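Local coordinates for fiber protein (Raptor siadenovirus a, PDB 5FJL) that forms the trimeric head of an adenovirus fibre, the capsid protein through which the virion probably attaches to receptors on the host cell, at residues V37-G42 / R55-T60; Y70-V75 / H162-H167; A107-T112 / F136-D141; P114-C119 / R129-M134; F121-H126 / K154-Q159. All blocks are in the same frame, centred on the assembly; numbering follows the deposited sequence. Where two conformers were deposited one is given.

Contact 1: residues V37-G42 / R55-T60; sequences VSYSDG and RKTRVT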
# COMPACT_ATOMS: atom_id res chain seq x y z
N VAL A 37 -7.18 -18.99 16.12
CA VAL A 37 -5.90 -18.28 15.79
C VAL A 37 -4.67 -19.00 16.41
O VAL A 37 -4.74 -19.55 17.52
CB VAL A 37 -5.93 -16.78 16.22
CG1 VAL A 37 -5.97 -16.61 17.74
CG2 VAL A 37 -4.76 -15.99 15.65
N SER A 38 -3.57 -19.00 15.67
CA SER A 38 -2.29 -19.47 16.20
C SER A 38 -1.20 -18.54 15.69
O SER A 38 -1.46 -17.69 14.84
CB SER A 38 -2.03 -20.93 15.80
OG SER A 38 -1.92 -21.08 14.40
N TYR A 39 -0.01 -18.68 16.27
CA TYR A 39 1.10 -17.76 16.05
C TYR A 39 2.35 -18.57 15.87
O TYR A 39 2.50 -19.63 16.48
CB TYR A 39 1.26 -16.83 17.26
CG TYR A 39 -0.03 -16.14 17.67
CD1 TYR A 39 -0.41 -14.93 17.08
CD2 TYR A 39 -0.91 -16.72 18.61
CE1 TYR A 39 -1.60 -14.29 17.43
CE2 TYR A 39 -2.11 -16.10 18.96
CZ TYR A 39 -2.45 -14.87 18.37
OH TYR A 39 -3.62 -14.22 18.70
N SER A 40 3.26 -18.11 15.01
CA SER A 40 4.58 -18.73 14.89
C SER A 40 5.62 -17.63 14.74
O SER A 40 5.37 -16.64 14.06
CB SER A 40 4.64 -19.64 13.67
OG SER A 40 5.91 -20.26 13.53
N ASP A 41 6.75 -17.79 15.38
CA ASP A 41 7.87 -16.87 15.27
C ASP A 41 8.91 -17.54 14.41
O ASP A 41 9.05 -18.77 14.40
CB ASP A 41 8.49 -16.57 16.64
CG ASP A 41 7.59 -15.70 17.51
OD1 ASP A 41 6.77 -14.94 16.98
OD2 ASP A 41 7.69 -15.80 18.75
N GLY A 42 9.66 -16.73 13.67
CA GLY A 42 10.77 -17.23 12.89
C GLY A 42 11.78 -16.14 12.60
O GLY A 42 11.66 -15.00 13.02
N ARG A 55 6.92 -12.56 12.93
CA ARG A 55 5.85 -13.26 13.63
C ARG A 55 4.68 -13.43 12.71
O ARG A 55 4.23 -12.43 12.13
CB ARG A 55 5.40 -12.51 14.86
CG ARG A 55 4.31 -13.24 15.64
CD ARG A 55 4.33 -12.84 17.10
NE ARG A 55 3.60 -13.80 17.92
CZ ARG A 55 4.00 -14.29 19.10
NH1 ARG A 55 5.16 -13.92 19.67
NH2 ARG A 55 3.22 -15.17 19.73
N LYS A 56 4.21 -14.66 12.53
CA LYS A 56 3.06 -14.99 11.67
C LYS A 56 1.86 -15.20 12.58
O LYS A 56 1.96 -15.89 13.61
CB LYS A 56 3.32 -16.26 10.90
CG LYS A 56 4.51 -16.20 9.99
CD LYS A 56 4.78 -17.50 9.29
CE LYS A 56 3.88 -17.74 8.10
NZ LYS A 56 4.45 -18.78 7.21
N THR A 57 0.75 -14.58 12.23
CA THR A 57 -0.55 -14.78 12.87
C THR A 57 -1.46 -15.46 11.85
O THR A 57 -1.71 -14.91 10.78
CB THR A 57 -1.14 -13.43 13.31
OG1 THR A 57 -0.26 -12.81 14.25
CG2 THR A 57 -2.51 -13.60 13.96
N ARG A 58 -1.96 -16.65 12.18
CA ARG A 58 -2.82 -17.41 11.28
C ARG A 58 -4.26 -17.32 11.73
O ARG A 58 -4.56 -17.71 12.85
CB ARG A 58 -2.45 -18.89 11.31
CG ARG A 58 -0.99 -19.18 11.11
CD ARG A 58 -0.76 -20.65 10.74
NE ARG A 58 0.48 -20.86 9.99
CZ ARG A 58 1.72 -20.59 10.42
NH1 ARG A 58 1.94 -20.06 11.62
NH2 ARG A 58 2.76 -20.84 9.62
N VAL A 59 -5.13 -16.86 10.84
CA VAL A 59 -6.59 -16.96 11.04
C VAL A 59 -7.25 -17.64 9.85
O VAL A 59 -7.41 -17.05 8.77
CB VAL A 59 -7.22 -15.59 11.35
CG1 VAL A 59 -6.99 -15.24 12.80
CG2 VAL A 59 -6.66 -14.50 10.45
N THR A 60 -7.61 -18.91 10.05
CA THR A 60 -8.03 -19.83 8.98
C THR A 60 -6.92 -19.93 7.91
O THR A 60 -5.75 -20.10 8.27
CB THR A 60 -9.40 -19.44 8.37
OG1 THR A 60 -9.22 -18.43 7.37
CG2 THR A 60 -10.37 -18.92 9.45
O HOH W 1 -7.80 -19.47 13.44
O HOH W 2 0.68 -21.23 13.47
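The first beta-hairpin of the fibre head pairs Ser38-Asp41 with Arg55-Arg58 as antiparallel strands, their short axes approaching to 4.7 Å at an angle of 162°. Four backbone bonds link Ser38 with Arg58 and Ser40 with Lys56; the shortest runs from Lys56 N to Ser40 O, 2.8 Å. The alternating non-hydrogen-bonded pairs, Tyr39-Thr57 and Asp41-Arg55, share one face of the sheet. There the Tyr39 ring and the Thr57 side chain lie next to each other and point the same way, with Thr57 OG1 at the ring edge, 3.5 Å from Tyr39 CD1. This face of the hairpin belongs to a subunit interface: Tyr39 OH hydrogen-bonds Ser61 of the second subunit, while strand 62-67 continues the sheet beyond Arg55 and Thr57. Arg55, extended from CG to NE, brings NH2 to 3.6 Å from Tyr39 CB, but ring and guanidinium planes are 61° apart, so the two do not stack. Asp41 OD1 lies over one face of that guanidinium, the carboxylate turned 77° to it. Asp41 OD2 is 3.3 Å from Arg55 NH1, a salt bridge of charge alone because no N-H aims at the oxygen. Across the sheet, in the conformer given, Ser40 CB meets the edge of the Arg58 guanidinium, 3.4 Å from NH1. At the hairpin's open end Val37 CG2 packs on Val59 CG1 at 3.7 Å.

Contact 2: residues Y70-V75 / H162-H167; sequences YGLRVV and HIVTVH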
# COMPACT_ATOMS: atom_id res chain seq x y z
N TYR A 70 11.70 -3.13 14.83
CA TYR A 70 11.78 -1.87 14.12
C TYR A 70 10.43 -1.19 14.24
O TYR A 70 9.46 -1.83 14.63
CB TYR A 70 12.14 -2.13 12.63
CG TYR A 70 10.94 -2.34 11.80
CD1 TYR A 70 10.24 -3.52 11.87
CD2 TYR A 70 10.45 -1.33 11.01
CE1 TYR A 70 9.07 -3.70 11.16
CE2 TYR A 70 9.29 -1.51 10.27
CZ TYR A 70 8.60 -2.70 10.38
OH TYR A 70 7.44 -2.92 9.68
N GLY A 71 10.37 0.09 13.89
CA GLY A 71 9.12 0.82 13.68
C GLY A 71 9.16 2.26 14.18
O GLY A 71 10.19 2.73 14.68
N LEU A 72 8.01 2.93 14.02
CA LEU A 72 7.77 4.31 14.47
C LEU A 72 7.24 4.39 15.91
O LEU A 72 6.49 3.53 16.34
CB LEU A 72 6.77 5.01 13.55
CG LEU A 72 7.00 5.13 12.03
CD1 LEU A 72 5.86 5.87 11.35
CD2 LEU A 72 8.31 5.85 11.78
N ARG A 73 7.60 5.47 16.60
CA ARG A 73 7.02 5.79 17.91
C ARG A 73 6.92 7.29 18.04
O ARG A 73 7.69 8.04 17.44
CB ARG A 73 7.87 5.20 19.05
CG ARG A 73 9.34 5.52 18.95
CD ARG A 73 10.23 4.69 19.91
NE ARG A 73 11.63 5.13 19.79
CZ ARG A 73 12.52 4.72 18.87
NH1 ARG A 73 12.21 3.78 17.98
NH2 ARG A 73 13.75 5.23 18.86
N VAL A 74 5.95 7.73 18.84
CA VAL A 74 5.85 9.14 19.17
C VAL A 74 6.17 9.29 20.65
O VAL A 74 5.58 8.61 21.45
CB VAL A 74 4.46 9.73 18.82
CG1 VAL A 74 4.46 11.23 19.03
CG2 VAL A 74 4.10 9.45 17.37
N VAL A 75 7.14 10.15 20.96
CA VAL A 75 7.65 10.32 22.33
C VAL A 75 7.59 11.80 22.64
O VAL A 75 8.36 12.58 22.09
CB VAL A 75 9.09 9.77 22.46
CG1 VAL A 75 9.58 9.92 23.90
CG2 VAL A 75 9.14 8.32 22.03
N HIS A 162 17.08 1.36 4.31
CA HIS A 162 16.37 1.38 5.58
C HIS A 162 14.88 1.23 5.32
O HIS A 162 14.32 2.05 4.61
CB HIS A 162 16.62 2.69 6.33
CG HIS A 162 18.07 3.00 6.57
ND1 HIS A 162 18.84 2.25 7.42
CD2 HIS A 162 18.87 3.98 6.08
CE1 HIS A 162 20.06 2.77 7.46
NE2 HIS A 162 20.11 3.80 6.66
N ILE A 163 14.27 0.21 5.89
CA ILE A 163 12.80 0.10 5.88
C ILE A 163 12.28 0.88 7.08
O ILE A 163 12.53 0.50 8.22
CB ILE A 163 12.30 -1.36 5.94
CG1 ILE A 163 12.94 -2.22 4.83
CG2 ILE A 163 10.78 -1.41 5.97
CD1 ILE A 163 12.50 -3.65 4.82
N VAL A 164 11.57 1.97 6.83
CA VAL A 164 11.04 2.82 7.86
C VAL A 164 9.72 2.26 8.40
O VAL A 164 9.54 2.11 9.61
CB VAL A 164 10.84 4.24 7.36
CG1 VAL A 164 10.18 5.11 8.44
CG2 VAL A 164 12.17 4.84 6.89
N THR A 165 8.83 1.92 7.49
CA THR A 165 7.57 1.28 7.90
C THR A 165 7.04 0.49 6.68
O THR A 165 7.39 0.78 5.55
CB THR A 165 6.61 2.31 8.51
OG1 THR A 165 5.65 1.64 9.37
CG2 THR A 165 6.03 3.08 7.43
N VAL A 166 6.32 -0.59 6.99
CA VAL A 166 5.78 -1.46 5.93
C VAL A 166 4.43 -2.00 6.39
O VAL A 166 4.21 -2.33 7.55
CB VAL A 166 6.79 -2.58 5.52
CG1 VAL A 166 7.23 -3.40 6.71
CG2 VAL A 166 6.25 -3.45 4.42
N HIS A 167 3.50 -2.07 5.45
CA HIS A 167 2.19 -2.66 5.74
C HIS A 167 2.38 -4.16 6.01
O HIS A 167 3.24 -4.79 5.38
CB HIS A 167 1.23 -2.44 4.56
CG HIS A 167 -0.19 -2.83 4.85
ND1 HIS A 167 -1.03 -2.06 5.62
CD2 HIS A 167 -0.88 -3.95 4.55
CE1 HIS A 167 -2.19 -2.67 5.75
NE2 HIS A 167 -2.13 -3.81 5.09
O HOH W 3 6.02 -0.83 9.99
O HOH W 4 5.78 1.89 12.03
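Gly71 and Thr165 have the nearest CA atoms, 6.0 Å apart, and no direct hydrogen bond joins the two segments, so the contact rests on side chains and bridging water. Tyr70 carries most of it. Its CG stands between the backbone N and the carbonyl carbon (chi1 89°), and from there the ring reaches along 163-166. The carbonyl O of Val164 lies in the ring plane at its edge, 3.7 Å from Tyr70 CE2. Further out, the ring and the Val166 side chain cross at about a right angle; the 3.0 Å between Tyr70 OH and Val166 CG1 is tight, and its exact value is doubtful. The carbonyl met by Tyr70 sits in a classic beta bulge, where Val164 and Thr165 of strand 160-171 both face Leu118 of strand 115-122. Strand 71-75 itself pairs with 78-87 as a hairpin that projects from the subunit, and its Val74 packs on Asp139 of the second subunit. One water ties the tyrosine to the bulged strand: it is 2.5 Å from Tyr70 OH and 2.6 Å from Thr165 OG1, and it accepts a bond from Val166 N at 3.0 Å. Another, 2.7 Å from Thr165 OG1, accepts from Leu72 N. Thr165 OG1 thus links both waters, and it also has a weak bond to Gln135 of the second subunit. Leu72 CD2 touches Val164 CG1 at 3.9 Å, the two side chains meeting at a slant.

Contact 3: residues A107-T112 / F136-D141; sequences AVQLNT and FLTDVD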
# COMPACT_ATOMS: atom_id res chain seq x y z
N ALA A 107 14.98 -21.49 8.54
CA ALA A 107 14.41 -22.83 8.68
C ALA A 107 13.19 -23.05 7.84
O ALA A 107 12.91 -24.20 7.46
CB ALA A 107 14.06 -23.07 10.11
N VAL A 108 12.45 -21.98 7.55
CA VAL A 108 11.15 -22.15 6.90
C VAL A 108 10.97 -21.12 5.79
O VAL A 108 11.58 -20.08 5.81
CB VAL A 108 9.98 -22.06 7.90
CG1 VAL A 108 10.11 -23.14 8.98
CG2 VAL A 108 9.86 -20.67 8.51
N GLN A 109 10.14 -21.47 4.81
CA GLN A 109 9.79 -20.57 3.75
C GLN A 109 8.87 -19.50 4.27
O GLN A 109 8.15 -19.70 5.23
CB GLN A 109 8.99 -21.30 2.67
CG GLN A 109 9.77 -22.30 1.87
CD GLN A 109 8.94 -22.94 0.75
OE1 GLN A 109 7.90 -22.41 0.30
NE2 GLN A 109 9.43 -24.06 0.26
N LEU A 110 8.90 -18.35 3.58
CA LEU A 110 7.90 -17.31 3.80
C LEU A 110 7.47 -16.82 2.43
O LEU A 110 8.28 -16.35 1.66
CB LEU A 110 8.46 -16.17 4.67
CG LEU A 110 7.52 -15.01 4.96
CD1 LEU A 110 6.21 -15.46 5.60
CD2 LEU A 110 8.20 -13.97 5.84
N ASN A 111 6.19 -16.99 2.10
CA ASN A 111 5.66 -16.63 0.79
C ASN A 111 4.50 -15.68 1.03
O ASN A 111 3.58 -16.06 1.74
CB ASN A 111 5.13 -17.87 0.10
CG ASN A 111 6.23 -18.85 -0.19
OD1 ASN A 111 7.11 -18.55 -0.97
ND2 ASN A 111 6.23 -19.96 0.51
N THR A 112 4.61 -14.46 0.50
CA THR A 112 3.56 -13.43 0.75
C THR A 112 3.15 -12.74 -0.52
O THR A 112 3.81 -12.79 -1.56
CB THR A 112 4.09 -12.35 1.74
OG1 THR A 112 5.02 -11.48 1.09
CG2 THR A 112 4.69 -12.99 2.99
N PHE A 136 7.86 -11.39 -0.07
CA PHE A 136 8.68 -12.59 0.23
C PHE A 136 8.26 -13.66 -0.78
O PHE A 136 7.07 -13.98 -0.93
CB PHE A 136 8.45 -13.06 1.65
CG PHE A 136 9.10 -12.21 2.69
CD1 PHE A 136 10.41 -12.46 3.08
CD2 PHE A 136 8.41 -11.17 3.31
CE1 PHE A 136 11.03 -11.70 4.06
CE2 PHE A 136 9.01 -10.41 4.28
CZ PHE A 136 10.31 -10.68 4.68
N LEU A 137 9.26 -14.25 -1.42
CA LEU A 137 9.04 -15.29 -2.46
C LEU A 137 10.04 -16.42 -2.20
O LEU A 137 11.07 -16.21 -1.59
CB LEU A 137 9.26 -14.72 -3.84
CG LEU A 137 8.31 -13.64 -4.33
CD1 LEU A 137 8.78 -13.12 -5.68
CD2 LEU A 137 6.88 -14.15 -4.42
N THR A 138 9.72 -17.62 -2.65
CA THR A 138 10.66 -18.74 -2.59
C THR A 138 11.01 -19.12 -4.01
O THR A 138 10.15 -19.29 -4.85
CB THR A 138 10.03 -19.94 -1.91
OG1 THR A 138 9.55 -19.57 -0.64
CG2 THR A 138 11.03 -21.09 -1.72
N ASP A 139 12.31 -19.25 -4.25
CA ASP A 139 12.86 -19.64 -5.56
C ASP A 139 12.42 -21.08 -5.85
O ASP A 139 12.15 -21.85 -4.93
CB ASP A 139 14.39 -19.52 -5.46
CG ASP A 139 15.12 -19.52 -6.80
OD1 ASP A 139 14.89 -20.43 -7.65
OD2 ASP A 139 15.96 -18.63 -7.02
N VAL A 140 12.32 -21.42 -7.14
CA VAL A 140 12.10 -22.85 -7.50
C VAL A 140 13.14 -23.76 -6.82
O VAL A 140 12.82 -24.87 -6.40
CB VAL A 140 12.07 -23.09 -9.03
CG1 VAL A 140 10.95 -22.31 -9.69
CG2 VAL A 140 13.40 -22.77 -9.69
N ASP A 141 14.36 -23.23 -6.64
CA ASP A 141 15.44 -23.95 -5.94
C ASP A 141 15.32 -23.98 -4.40
O ASP A 141 16.24 -24.47 -3.73
CB ASP A 141 16.82 -23.49 -6.48
CG ASP A 141 17.34 -22.18 -5.87
OD1 ASP A 141 16.73 -21.64 -4.92
OD2 ASP A 141 18.39 -21.71 -6.34
O HOH W 5 11.02 -15.76 1.53
O HOH W 6 10.78 -18.48 1.45
O HOH W 7 6.89 -17.85 -3.54
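Thr112 and Phe136 tie the loop before strand 115-122 to the end of strand 127-138 in the antiparallel sheet, the two running roughly against each other. Thr112 N donates to Phe136 O at 2.9 Å and 170°. The return bond is made by a side chain: Phe136 N gives its hydrogen to Thr112 OG1, 3.1 Å away, and the carbonyl of Thr112 accepts from the side-chain NE2 of Gln135. Beyond this pair, Asn111 OD1 accepts from Thr138 OG1 at 2.7 Å, the hydroxyl lying 26° from the amide carbonyl plane, and takes a second bond from a water that also accepts from Thr138 N. A further water accepts from Leu110 N at 2.8 Å and donates to Thr138 OG1, which is therefore donor and acceptor at once. The amide of Asn111 is also fixed from its nitrogen end, since ND2 bonds in plane to a lone pair of Gln109 OE1 (3.0 Å). Asp139 OD1 receives Asp141 N in an Asx turn, and its carboxylate also binds backbone N-H groups of Asn76 and Gly77 in the third subunit. Leu110 CD2 sits over the Phe136 ring face in a CH-pi contact, 3.6 Å from the centroid, 8° off the normal.

Contact 4: residues P114-C119 / R129-M134; sequences PSTALC and RELCMM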
# COMPACT_ATOMS: atom_id res chain seq x y z
N PRO A 114 2.54 -8.83 -2.11
CA PRO A 114 3.34 -7.63 -1.92
C PRO A 114 2.71 -6.67 -0.95
O PRO A 114 1.48 -6.56 -0.91
CB PRO A 114 3.39 -6.98 -3.31
CG PRO A 114 2.08 -7.31 -3.83
CD PRO A 114 1.85 -8.76 -3.42
N SER A 115 3.54 -5.95 -0.21
CA SER A 115 3.10 -4.87 0.69
C SER A 115 3.91 -3.62 0.45
O SER A 115 5.05 -3.66 0.01
CB SER A 115 3.22 -5.23 2.18
OG SER A 115 2.19 -6.11 2.51
N THR A 116 3.29 -2.48 0.68
CA THR A 116 3.90 -1.20 0.48
C THR A 116 4.79 -0.84 1.66
O THR A 116 4.39 -1.00 2.83
CB THR A 116 2.86 -0.08 0.34
OG1 THR A 116 1.87 -0.50 -0.64
CG2 THR A 116 3.48 1.21 -0.10
N ALA A 117 5.97 -0.30 1.35
CA ALA A 117 6.92 0.17 2.38
C ALA A 117 7.41 1.53 2.06
O ALA A 117 7.50 1.90 0.91
CB ALA A 117 8.12 -0.74 2.44
N LEU A 118 7.75 2.29 3.11
CA LEU A 118 8.55 3.50 2.99
C LEU A 118 10.00 3.12 3.26
O LEU A 118 10.31 2.65 4.36
CB LEU A 118 8.11 4.55 4.03
CG LEU A 118 9.06 5.76 4.10
CD1 LEU A 118 9.10 6.47 2.77
CD2 LEU A 118 8.65 6.68 5.21
N CYS A 119 10.85 3.29 2.27
CA CYS A 119 12.28 2.95 2.36
C CYS A 119 13.12 4.15 2.10
O CYS A 119 12.76 5.09 1.36
CB CYS A 119 12.65 1.89 1.34
SG CYS A 119 11.80 0.32 1.70
N ARG A 129 14.30 8.72 -0.62
CA ARG A 129 13.21 8.36 0.24
C ARG A 129 12.02 8.09 -0.63
O ARG A 129 11.61 8.97 -1.39
CB ARG A 129 12.94 9.52 1.20
CG ARG A 129 11.85 9.34 2.19
CD ARG A 129 11.66 10.66 2.97
NE ARG A 129 10.62 10.55 3.94
CZ ARG A 129 10.79 10.21 5.20
NH1 ARG A 129 12.00 9.90 5.67
NH2 ARG A 129 9.77 10.21 6.03
N GLU A 130 11.46 6.90 -0.54
CA GLU A 130 10.44 6.48 -1.52
C GLU A 130 9.56 5.39 -1.03
O GLU A 130 9.93 4.57 -0.21
CB GLU A 130 11.04 6.06 -2.83
CG GLU A 130 12.13 5.06 -2.72
CD GLU A 130 12.90 4.83 -4.06
OE1 GLU A 130 13.71 5.63 -4.55
OE2 GLU A 130 12.69 3.76 -4.57
N LEU A 131 8.33 5.35 -1.58
CA LEU A 131 7.46 4.20 -1.39
C LEU A 131 7.86 3.15 -2.41
O LEU A 131 8.13 3.44 -3.57
CB LEU A 131 5.93 4.54 -1.48
CG LEU A 131 5.28 5.11 -0.19
CD1 LEU A 131 5.79 6.53 0.09
CD2 LEU A 131 3.76 5.11 -0.27
N CYS A 132 7.86 1.92 -1.93
CA CYS A 132 8.25 0.72 -2.72
C CYS A 132 7.29 -0.38 -2.41
O CYS A 132 6.53 -0.27 -1.44
CB CYS A 132 9.64 0.20 -2.32
SG CYS A 132 10.99 1.38 -2.51
N MET A 133 7.29 -1.46 -3.17
CA MET A 133 6.57 -2.66 -2.77
C MET A 133 7.57 -3.75 -2.49
O MET A 133 8.63 -3.82 -3.13
CB MET A 133 5.58 -3.10 -3.80
CG MET A 133 4.46 -2.05 -4.01
SD MET A 133 2.95 -2.69 -4.69
CE MET A 133 2.20 -3.28 -3.14
N MET A 134 7.28 -4.56 -1.51
CA MET A 134 8.14 -5.71 -1.21
C MET A 134 7.35 -6.94 -0.99
O MET A 134 6.19 -6.92 -0.60
CB MET A 134 9.10 -5.40 -0.16
CG MET A 134 8.54 -4.98 1.11
SD MET A 134 9.83 -4.54 2.33
CE MET A 134 10.78 -3.22 1.66
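Met134 CE touches both Cys119 SG and Ala117 CB, 3.7 Å from each, on the Cys132 face of the sheet. The methionine gets there because its chain starts between the backbone N and carbonyl carbon (chi1 58°) and bends again at the sulfur. On the reverse face Met133, also bent at its CG-SD bond (chi3 84°), puts CE 3.8 Å from Thr116 OG1 and 3.9 Å from Pro114 CB. At the far end, one conformer of Leu118 lays CD2 over a face of the Arg129 guanidinium, 3.8 Å from NH2. Six backbone bonds set this register, two each for Ser115-Met134, Ala117-Cys132 and Cys119-Glu130. In the next shell, Arg129 is held by carbonyls of Arg150 and Asp98 of the second subunit, and Glu130 forms a salt bridge with Arg150 of its own chain. Thr116 OG1 bonds weakly to Thr116 of both other subunits, and Met133 packs on Leu131 of the third subunit, so the Thr116-Met133 face is turned to the threefold centre. The axes, 4.5 Å apart at 145°, show a twisted antiparallel pair of consecutive strands, a beta-hairpin lining the trimer interface of the fibre head.

Contact 5: residues F121-H126 / K154-Q159; sequences FITTDH and KHETIQ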
# COMPACT_ATOMS: atom_id res chain seq x y z
N PHE A 121 17.01 4.80 0.71
CA PHE A 121 18.20 4.25 0.08
C PHE A 121 19.32 5.25 0.19
O PHE A 121 19.16 6.39 -0.23
CB PHE A 121 17.96 3.89 -1.41
CG PHE A 121 16.92 2.81 -1.59
CD1 PHE A 121 15.57 3.14 -1.73
CD2 PHE A 121 17.27 1.47 -1.63
CE1 PHE A 121 14.61 2.15 -1.87
CE2 PHE A 121 16.29 0.49 -1.78
CZ PHE A 121 14.97 0.84 -1.87
N ILE A 122 20.42 4.81 0.79
CA ILE A 122 21.63 5.63 0.92
C ILE A 122 22.64 5.15 -0.10
O ILE A 122 23.02 3.98 -0.10
CB ILE A 122 22.23 5.50 2.33
CG1 ILE A 122 21.19 5.76 3.42
CG2 ILE A 122 23.46 6.38 2.46
CD1 ILE A 122 20.62 7.12 3.45
N THR A 123 23.08 6.07 -0.97
CA THR A 123 24.18 5.81 -1.87
C THR A 123 25.35 6.72 -1.43
O THR A 123 25.19 7.55 -0.53
CB THR A 123 23.82 6.07 -3.34
OG1 THR A 123 23.58 7.45 -3.52
CG2 THR A 123 22.56 5.24 -3.75
N THR A 124 26.50 6.59 -2.07
CA THR A 124 27.60 7.49 -1.72
C THR A 124 27.20 8.95 -1.86
O THR A 124 27.52 9.79 -0.99
CB THR A 124 28.83 7.19 -2.61
OG1 THR A 124 29.26 5.85 -2.37
CG2 THR A 124 29.95 8.17 -2.30
N ASP A 125 26.47 9.30 -2.93
CA ASP A 125 26.15 10.68 -3.21
C ASP A 125 24.79 11.13 -2.83
O ASP A 125 24.54 12.34 -2.79
CB ASP A 125 26.35 10.96 -4.70
CG ASP A 125 27.82 10.94 -5.13
OD1 ASP A 125 28.76 10.94 -4.31
OD2 ASP A 125 28.03 10.96 -6.38
N HIS A 126 23.83 10.22 -2.60
CA HIS A 126 22.43 10.62 -2.47
C HIS A 126 21.68 9.87 -1.38
O HIS A 126 22.12 8.83 -0.90
CB HIS A 126 21.66 10.41 -3.82
CG HIS A 126 22.18 11.27 -4.92
ND1 HIS A 126 22.95 10.79 -5.95
CD2 HIS A 126 22.09 12.60 -5.10
CE1 HIS A 126 23.28 11.79 -6.75
NE2 HIS A 126 22.76 12.90 -6.26
N LYS A 154 18.63 3.69 -10.72
CA LYS A 154 19.73 4.66 -10.64
C LYS A 154 21.01 3.89 -10.89
O LYS A 154 21.16 2.75 -10.43
CB LYS A 154 19.82 5.30 -9.25
CG LYS A 154 18.54 5.93 -8.72
CD LYS A 154 18.21 7.23 -9.43
CE LYS A 154 16.95 7.79 -8.80
NZ LYS A 154 16.55 9.06 -9.44
N HIS A 155 21.96 4.54 -11.56
CA HIS A 155 23.28 3.94 -11.80
C HIS A 155 24.19 4.27 -10.64
O HIS A 155 25.16 5.05 -10.75
CB HIS A 155 23.89 4.46 -13.12
CG HIS A 155 23.15 4.01 -14.34
ND1 HIS A 155 22.94 2.68 -14.63
CD2 HIS A 155 22.60 4.71 -15.36
CE1 HIS A 155 22.28 2.58 -15.77
NE2 HIS A 155 22.06 3.80 -16.23
N GLU A 156 23.82 3.72 -9.48
CA GLU A 156 24.51 3.97 -8.21
C GLU A 156 24.46 2.70 -7.40
O GLU A 156 23.62 1.85 -7.61
CB GLU A 156 23.84 5.07 -7.40
CG GLU A 156 23.86 6.43 -8.05
CD GLU A 156 23.04 7.42 -7.30
OE1 GLU A 156 23.50 7.88 -6.22
OE2 GLU A 156 21.96 7.81 -7.77
N THR A 157 25.41 2.57 -6.48
CA THR A 157 25.52 1.42 -5.57
C THR A 157 24.79 1.71 -4.26
O THR A 157 24.93 2.78 -3.67
CB THR A 157 27.00 1.15 -5.27
OG1 THR A 157 27.64 0.82 -6.53
CG2 THR A 157 27.22 0.03 -4.31
N ILE A 158 23.99 0.72 -3.84
CA ILE A 158 23.35 0.81 -2.53
C ILE A 158 24.40 0.63 -1.44
O ILE A 158 25.11 -0.37 -1.42
CB ILE A 158 22.28 -0.28 -2.38
CG1 ILE A 158 21.16 -0.12 -3.43
CG2 ILE A 158 21.71 -0.29 -0.97
CD1 ILE A 158 20.27 -1.35 -3.50
N GLN A 159 24.48 1.61 -0.54
CA GLN A 159 25.19 1.45 0.71
C GLN A 159 24.27 0.86 1.77
O GLN A 159 24.60 -0.15 2.39
CB GLN A 159 25.81 2.78 1.15
CG GLN A 159 26.72 3.42 0.11
CD GLN A 159 27.96 2.62 -0.22
OE1 GLN A 159 28.50 1.92 0.61
NE2 GLN A 159 28.39 2.69 -1.48
O HOH W 8 27.03 4.27 -3.56
O HOH W 9 26.29 7.64 -5.50
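Glu156 and His126 meet at about a right angle, the carboxylate and imidazole planes 77° apart. OE1 of Glu156 lies in the plane of the imidazole at its ND1 edge, and the resulting bond is 3.0 Å long with an angle of 172° at the hydrogen, arriving on the syn side of the carboxylate though tilted out of its plane. Thr123 reaches the same oxygen from the opposite face: its OG1 donates to Glu156 OE1 at 2.7 Å. With OG1 between the backbone N and carbonyl carbon (chi1 67°), the threonine hydroxyl also accepts from His126 N, an ST motif that closes the turn between strands 115-122 and 127-138. Glu156 belongs to the loop that leads into strand 160-171, and its bonds join that loop to the hairpin turn. A water adds a third bond to Glu156 OE1 at 2.9 Å, while OE2 is taken by the Tyr128 hydroxyl; so many donors would be expected to keep the carboxylate ionised. Toward the strand, Gln159 N bonds to Ile122 O at 2.8 Å, next to the backbone pairing of Ile122 with Tyr160. The Gln159 side chain, bent at chi2, slants across Thr124. A second water collects hydrogens from Thr124 N and Gln159 NE2, each within 2.9 Å, and donates to Thr157 O at 2.6 Å. Thr123 CG2 rests 3.4 Å from that carbonyl oxygen, Thr157 O.

Overall arrangement
All five contacts reach one antiparallel sheet; contacts 3 and 5 bring loops onto it, and contact 4 lies nearest the chain's centre. Contact 4 touches contact 2 through the strand pair 115-122 and 160-171, where Val164 N and Leu118 O are 2.9 Å apart; the centres of these contacts are 12 Å apart. Contacts 3 and 5 lie toward the two ends of the hairpin of contact 4, their own centres about 28 Å apart. Contact 1 meets contact 3 through Lys56 on Leu110 and lies across the chain's centre from contact 5, about 36 Å between centres. Contacts 1, 2 and 4 reach both other subunits, contact 3 the third; contact 5 touches neither.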